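Local atomic coordinates of uricase (Arthrobacter globiformis, PDB entry 2YZB), a protein that catalyses the oxidation of uric acid by molecular oxygen to 5-hydroxyisourate, a step on the way to (S)-allantoin. Residues Y20-V25 against V65-Q70. Sequence-based numbering, arbitrary orientation.
Sequences YGKAEV and VATDTQ. With URC (uric acid), chain I.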
loop_
_atom_site.group_PDB
_atom_site.type_symbol
_atom_site.label_atom_id
_atom_site.label_comp_id
_atom_site.label_asym_id
_atom_site.label_seq_id
_atom_site.Cartn_x
_atom_site.Cartn_y
_atom_site.Cartn_z
ATOM N N TYR A 20 -8.037 -0.528 -24.804
ATOM C CA TYR A 20 -8.981 -0.494 -23.701
ATOM C C TYR A 20 -9.445 -1.906 -23.371
ATOM O O TYR A 20 -9.424 -2.795 -24.223
ATOM C CB TYR A 20 -10.208 0.345 -24.076
ATOM C CG TYR A 20 -11.212 -0.435 -24.885
ATOM C CD1 TYR A 20 -10.941 -0.800 -26.203
ATOM C CD2 TYR A 20 -12.387 -0.902 -24.301
ATOM C CE1 TYR A 20 -11.808 -1.615 -26.918
ATOM C CE2 TYR A 20 -13.258 -1.721 -25.002
ATOM C CZ TYR A 20 -12.962 -2.078 -26.311
ATOM O OH TYR A 20 -13.809 -2.914 -26.998
ATOM N N GLY A 21 -9.880 -2.106 -22.136
ATOM C CA GLY A 21 -10.370 -3.416 -21.760
ATOM C C GLY A 21 -10.660 -3.472 -20.282
ATOM O O GLY A 21 -10.821 -2.438 -19.634
ATOM N N LYS A 22 -10.731 -4.684 -19.749
ATOM C CA LYS A 22 -10.984 -4.852 -18.331
ATOM C C LYS A 22 -9.677 -5.219 -17.654
ATOM O O LYS A 22 -8.980 -6.149 -18.077
ATOM C CB LYS A 22 -12.008 -5.952 -18.087
ATOM C CG LYS A 22 -12.415 -6.059 -16.632
ATOM C CD LYS A 22 -13.318 -4.909 -16.222
ATOM C CE LYS A 22 -14.687 -5.053 -16.849
ATOM N NZ LYS A 22 -15.635 -4.001 -16.391
ATOM N N ALA A 23 -9.345 -4.486 -16.599
ATOM C CA ALA A 23 -8.111 -4.734 -15.867
ATOM C C ALA A 23 -8.344 -5.428 -14.525
ATOM O O ALA A 23 -9.390 -5.276 -13.894
ATOM C CB ALA A 23 -7.366 -3.423 -15.648
ATOM N N GLU A 24 -7.343 -6.189 -14.102
ATOM C CA GLU A 24 -7.364 -6.913 -12.840
ATOM C C GLU A 24 -8.612 -7.732 -12.518
ATOM O O GLU A 24 -9.289 -7.503 -11.508
ATOM C CB GLU A 24 -7.051 -5.953 -11.692
ATOM C CG GLU A 24 -5.721 -5.238 -11.895
ATOM C CD GLU A 24 -5.134 -4.714 -10.607
ATOM O OE1 GLU A 24 -5.069 -3.478 -10.446
ATOM O OE2 GLU A 24 -4.743 -5.542 -9.759
ATOM N N VAL A 25 -8.898 -8.700 -13.382
ATOM C CA VAL A 25 -10.019 -9.618 -13.183
ATOM C C VAL A 25 -9.437 -10.761 -12.344
ATOM O O VAL A 25 -8.610 -11.534 -12.833
ATOM C CB VAL A 25 -10.519 -10.176 -14.527
ATOM C CG1 VAL A 25 -11.653 -11.179 -14.300
ATOM C CG2 VAL A 25 -10.995 -9.024 -15.414
ATOM N N VAL A 65 -16.385 -3.569 -27.953
ATOM C CA VAL A 65 -16.695 -4.804 -27.248
ATOM C C VAL A 65 -16.563 -4.384 -25.787
ATOM O O VAL A 65 -15.463 -4.097 -25.319
ATOM C CB VAL A 65 -15.645 -5.896 -27.537
ATOM C CG1 VAL A 65 -15.886 -7.093 -26.638
ATOM C CG2 VAL A 65 -15.710 -6.309 -29.003
ATOM N N ALA A 66 -17.688 -4.331 -25.086
ATOM C CA ALA A 66 -17.722 -3.910 -23.689
ATOM C C ALA A 66 -16.627 -4.510 -22.800
ATOM O O ALA A 66 -16.270 -5.682 -22.933
ATOM C CB ALA A 66 -19.092 -4.219 -23.108
ATOM N N THR A 67 -16.089 -3.703 -21.891
ATOM C CA THR A 67 -15.064 -4.215 -20.994
ATOM C C THR A 67 -15.741 -5.288 -20.136
ATOM O O THR A 67 -15.105 -6.254 -19.725
ATOM C CB THR A 67 -14.459 -3.102 -20.084
ATOM O OG1 THR A 67 -15.478 -2.551 -19.247
ATOM C CG2 THR A 67 -13.836 -1.979 -20.928
ATOM N N ASP A 68 -17.038 -5.119 -19.884
ATOM C CA ASP A 68 -17.789 -6.091 -19.091
ATOM C C ASP A 68 -17.840 -7.418 -19.832
ATOM O O ASP A 68 -17.826 -8.479 -19.220
ATOM C CB ASP A 68 -19.223 -5.613 -18.837
ATOM C CG ASP A 68 -20.014 -6.587 -17.965
ATOM O OD1 ASP A 68 -19.832 -6.580 -16.730
ATOM O OD2 ASP A 68 -20.807 -7.375 -18.517
ATOM N N THR A 69 -17.904 -7.351 -21.155
ATOM C CA THR A 69 -17.949 -8.552 -21.971
ATOM C C THR A 69 -16.598 -9.244 -21.930
ATOM O O THR A 69 -16.522 -10.471 -21.873
ATOM C CB THR A 69 -18.291 -8.225 -23.434
ATOM O OG1 THR A 69 -19.601 -7.650 -23.501
ATOM C CG2 THR A 69 -18.251 -9.485 -24.281
ATOM N N GLN A 70 -15.528 -8.456 -21.971
ATOM C CA GLN A 70 -14.192 -9.018 -21.919
ATOM C C GLN A 70 -14.038 -9.749 -20.593
ATOM O O GLN A 70 -13.479 -10.846 -20.539
ATOM C CB GLN A 70 -13.136 -7.916 -22.057
ATOM C CG GLN A 70 -13.119 -7.286 -23.442
ATOM C CD GLN A 70 -12.049 -6.221 -23.606
ATOM O OE1 GLN A 70 -10.878 -6.455 -23.327
ATOM N NE2 GLN A 70 -12.450 -5.046 -24.077
HETATM N N1 URC I . -16.234 2.090 -22.288
HETATM C C2 URC I . -17.107 2.742 -21.413
HETATM C C6 URC I . -16.066 0.704 -22.380
HETATM N N3 URC I . -17.876 1.985 -20.561
HETATM O O11 URC I . -17.203 3.937 -21.384
HETATM C C4 URC I . -17.788 0.652 -20.572
HETATM C C5 URC I . -16.930 -0.027 -21.429
HETATM N N9 URC I . -18.471 -0.189 -19.803
HETATM O O13 URC I . -15.266 0.228 -23.191
HETATM N N7 URC I . -17.074 -1.323 -21.198
HETATM C C8 URC I . -18.009 -1.375 -20.213
HETATM O O24 URC I . -18.393 -2.416 -19.741
HETATM O O HOH W 1 -18.645 -4.196 -15.640
#
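Tyr-20 and Lys-22, on a strand of the antiparallel tunnelling-fold (T-fold) sheet, reach Val-65, in the loop just before helix 67-78, and Thr-67, in its first turn, a worked example of an active site built where a helix begins beside a strand at the subunit interface. The strand pairs on with a strand of the second subunit, which adds its Arg-180, Leu-222 and Gln-223 to the urate site.

The close packing gathers round the Tyr-20 ring and Gly-21. Tyr-20 OH gives a 2.6 Å hydrogen bond to Val-65 O, meeting the carbonyl at 115° and tilted 31° from its plane. Gln-70 NE2 adds a weak bond to the same oxygen, and the Gln-70 amide stands almost perpendicular to the ring (88°). With no side chain at Gly-21, the amide can lie against the backbone, Gln-70 OE1 3.5 Å from Gly-21 CA while it bonds to Ser-46. Thr-67 CG2 lies at the ring edge, near its plane, and 3.3 Å from Gly-21 O.

The side of Lys-22 and Asp-68 is looser and polar. Lys-22 bends at chi2 and chi3, which carries CE across Thr-67 O and directs NZ to Thr-67 OG1, a 3.2 Å hydrogen bond whose lysine end is less surely placed. Lys-22 and Thr-67 are probably members of the charge relay system with His-251; the second subunit's His-251 packs on Lys-22. No direct contact joins Lys-22 NZ to Asp-68 OD1, 4.9 Å away; a water bridges them, accepting from the amine and donating to the carboxylate. At the first turn of the helix, Asp-68 N donates to urate O24 at 3.0 Å.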